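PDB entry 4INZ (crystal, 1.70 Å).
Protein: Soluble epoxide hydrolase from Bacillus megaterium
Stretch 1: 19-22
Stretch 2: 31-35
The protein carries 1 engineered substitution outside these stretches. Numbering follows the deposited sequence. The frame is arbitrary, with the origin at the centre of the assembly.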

# COMPACT_ATOMS: atom_id res chain seq x y z
N SER A 19 17.16 12.26 2.74
CA SER A 19 16.77 12.99 3.94
C SER A 19 15.35 12.64 4.37
O SER A 19 14.61 11.99 3.62
CB SER A 19 16.89 14.50 3.72
OG SER A 19 16.04 14.93 2.66
N LYS A 20 14.98 13.06 5.58
CA LYS A 20 13.63 12.82 6.09
C LYS A 20 13.02 14.13 6.54
O LYS A 20 13.55 14.80 7.43
CB LYS A 20 13.67 11.84 7.26
CG LYS A 20 14.42 10.56 6.96
CD LYS A 20 14.24 9.53 8.05
CE LYS A 20 15.28 8.43 7.89
NZ LYS A 20 15.46 8.12 6.44
N GLN A 21 11.90 14.49 5.91
CA GLN A 21 11.24 15.75 6.22
C GLN A 21 9.72 15.68 6.04
O GLN A 21 9.15 14.59 5.88
CB GLN A 21 11.81 16.90 5.39
CG GLN A 21 11.52 16.82 3.91
CD GLN A 21 12.62 16.11 3.13
OE1 GLN A 21 13.50 16.75 2.56
NE2 GLN A 21 12.56 14.78 3.10
N TYR A 22 9.09 16.85 6.06
CA TYR A 22 7.64 16.95 6.11
C TYR A 22 7.05 17.77 4.98
O TYR A 22 7.68 18.70 4.45
CB TYR A 22 7.20 17.56 7.44
CG TYR A 22 7.32 16.62 8.60
CD1 TYR A 22 6.23 15.90 9.04
CD2 TYR A 22 8.53 16.45 9.26
CE1 TYR A 22 6.33 15.03 10.11
CE2 TYR A 22 8.64 15.58 10.32
CZ TYR A 22 7.53 14.88 10.74
OH TYR A 22 7.63 14.01 11.80
N HIS A 31 5.06 12.92 6.97
CA HIS A 31 6.50 12.67 6.90
C HIS A 31 6.85 11.81 5.69
O HIS A 31 6.07 10.95 5.29
CB HIS A 31 6.94 11.97 8.18
CG HIS A 31 8.39 11.59 8.20
ND1 HIS A 31 8.83 10.33 7.89
CD2 HIS A 31 9.50 12.31 8.52
CE1 HIS A 31 10.15 10.28 8.00
NE2 HIS A 31 10.58 11.47 8.38
N TYR A 32 8.01 12.04 5.09
CA TYR A 32 8.42 11.21 3.94
C TYR A 32 9.93 11.09 3.84
O TYR A 32 10.67 11.92 4.36
CB TYR A 32 7.85 11.76 2.62
CG TYR A 32 8.36 13.14 2.23
CD1 TYR A 32 7.67 14.28 2.60
CD2 TYR A 32 9.51 13.29 1.47
CE1 TYR A 32 8.11 15.53 2.24
CE2 TYR A 32 9.96 14.56 1.10
CZ TYR A 32 9.26 15.67 1.49
OH TYR A 32 9.69 16.94 1.14
N ILE A 33 10.38 10.02 3.17
CA ILE A 33 11.78 9.83 2.82
C ILE A 33 11.97 10.29 1.40
O ILE A 33 11.15 9.97 0.53
CB ILE A 33 12.17 8.34 2.83
CG1 ILE A 33 11.94 7.71 4.19
CG2 ILE A 33 13.63 8.17 2.41
CD1 ILE A 33 12.27 6.23 4.18
N SER A 34 13.07 11.00 1.14
CA SER A 34 13.35 11.53 -0.18
C SER A 34 14.79 11.26 -0.58
O SER A 34 15.71 11.41 0.24
CB SER A 34 13.07 13.04 -0.21
OG SER A 34 13.52 13.63 -1.41
N LYS A 35 14.99 10.85 -1.83
CA LYS A 35 16.33 10.65 -2.38
C LYS A 35 16.30 10.82 -3.90
O LYS A 35 15.26 10.64 -4.52
CB LYS A 35 16.86 9.26 -2.00
CG LYS A 35 18.36 9.07 -2.19
CD LYS A 35 18.79 7.67 -1.72
CE LYS A 35 20.30 7.49 -1.79
NZ LYS A 35 20.85 7.55 -3.18

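The two stretches are neighbouring antiparallel strands. Their axes approach to 4.8 Å, and their N-to-C directions differ by 138°, so the pair is clearly twisted. Together they bury 478 Å² of surface. His31 pairs with Tyr22, Tyr32 with Gln21, and Ile33 with Lys20. Side chains alternate between the two faces of the sheet: His31, Ile33, Lys20 and Tyr22 share one face, while Tyr32 and Gln21 lie on the other.

His31 and Tyr22 form a non-hydrogen-bonded pair, with their CA atoms 4.5 Å apart. Here the side chains supply the contact. The His31 ring turns its edge toward the face of the Tyr22 ring. The centroids are 5.2 Å apart and the planes meet at 65°. His31 CB also sits over the Tyr22 ring, 4.1 Å from its centroid, in a CH-pi contact. Such contacts set weakly positive C-H groups against the electron-rich aromatic face. On the backbone, His31 CA makes a CA-H...O contact of 3.4 Å with Gln21 O. His31 NE2 lies 3.3 Å from Lys20 CB, a close packing contact. The imidazole is thus in contact with both Lys20 and Tyr22.

Tyr32 and Gln21 form a hydrogen-bonded pair. Tyr32 N donates to Gln21 O at 2.9 Å, and Gln21 N donates to Tyr32 O at 3.2 Å. Both bonds are fairly straight, at 158° and 156°. Tyr32 O also receives a CA-H...O contact from Lys20 CA at 3.5 Å. Both side chains have chi1 in the p well, and their ends come nearer the opposing strand. Gln21 NE2 comes within 3.3 Å of Tyr32 CE2, so the amide packs against the ring. Gln21 is also tied to its own stretch, as Ser19 OG donates to Gln21 OE1 at 3.1 Å.

Ile33 pairs with Lys20 without backbone hydrogen bonds; the CA atoms are 4.8 Å apart. The side-chain contact is loose: Lys20 NZ lies 4.2 Å from Ile33 CG1.

Ser34 restores the hydrogen bonding. Ser34 N donates to Ser19 O at 3.1 Å, and Ser19 N donates to Ser34 O at 3.0 Å. These two bonds join the backbones beyond the Ile33–Lys20 pair. Ser34 CB points toward stretch 1 and lies 3.8 Å from Gln21 NE2. Its hydroxyl is hydrogen-bonded elsewhere in the structure.

Lys35 makes no contact with stretch 1. Its side chain starts sideways and its end leads away.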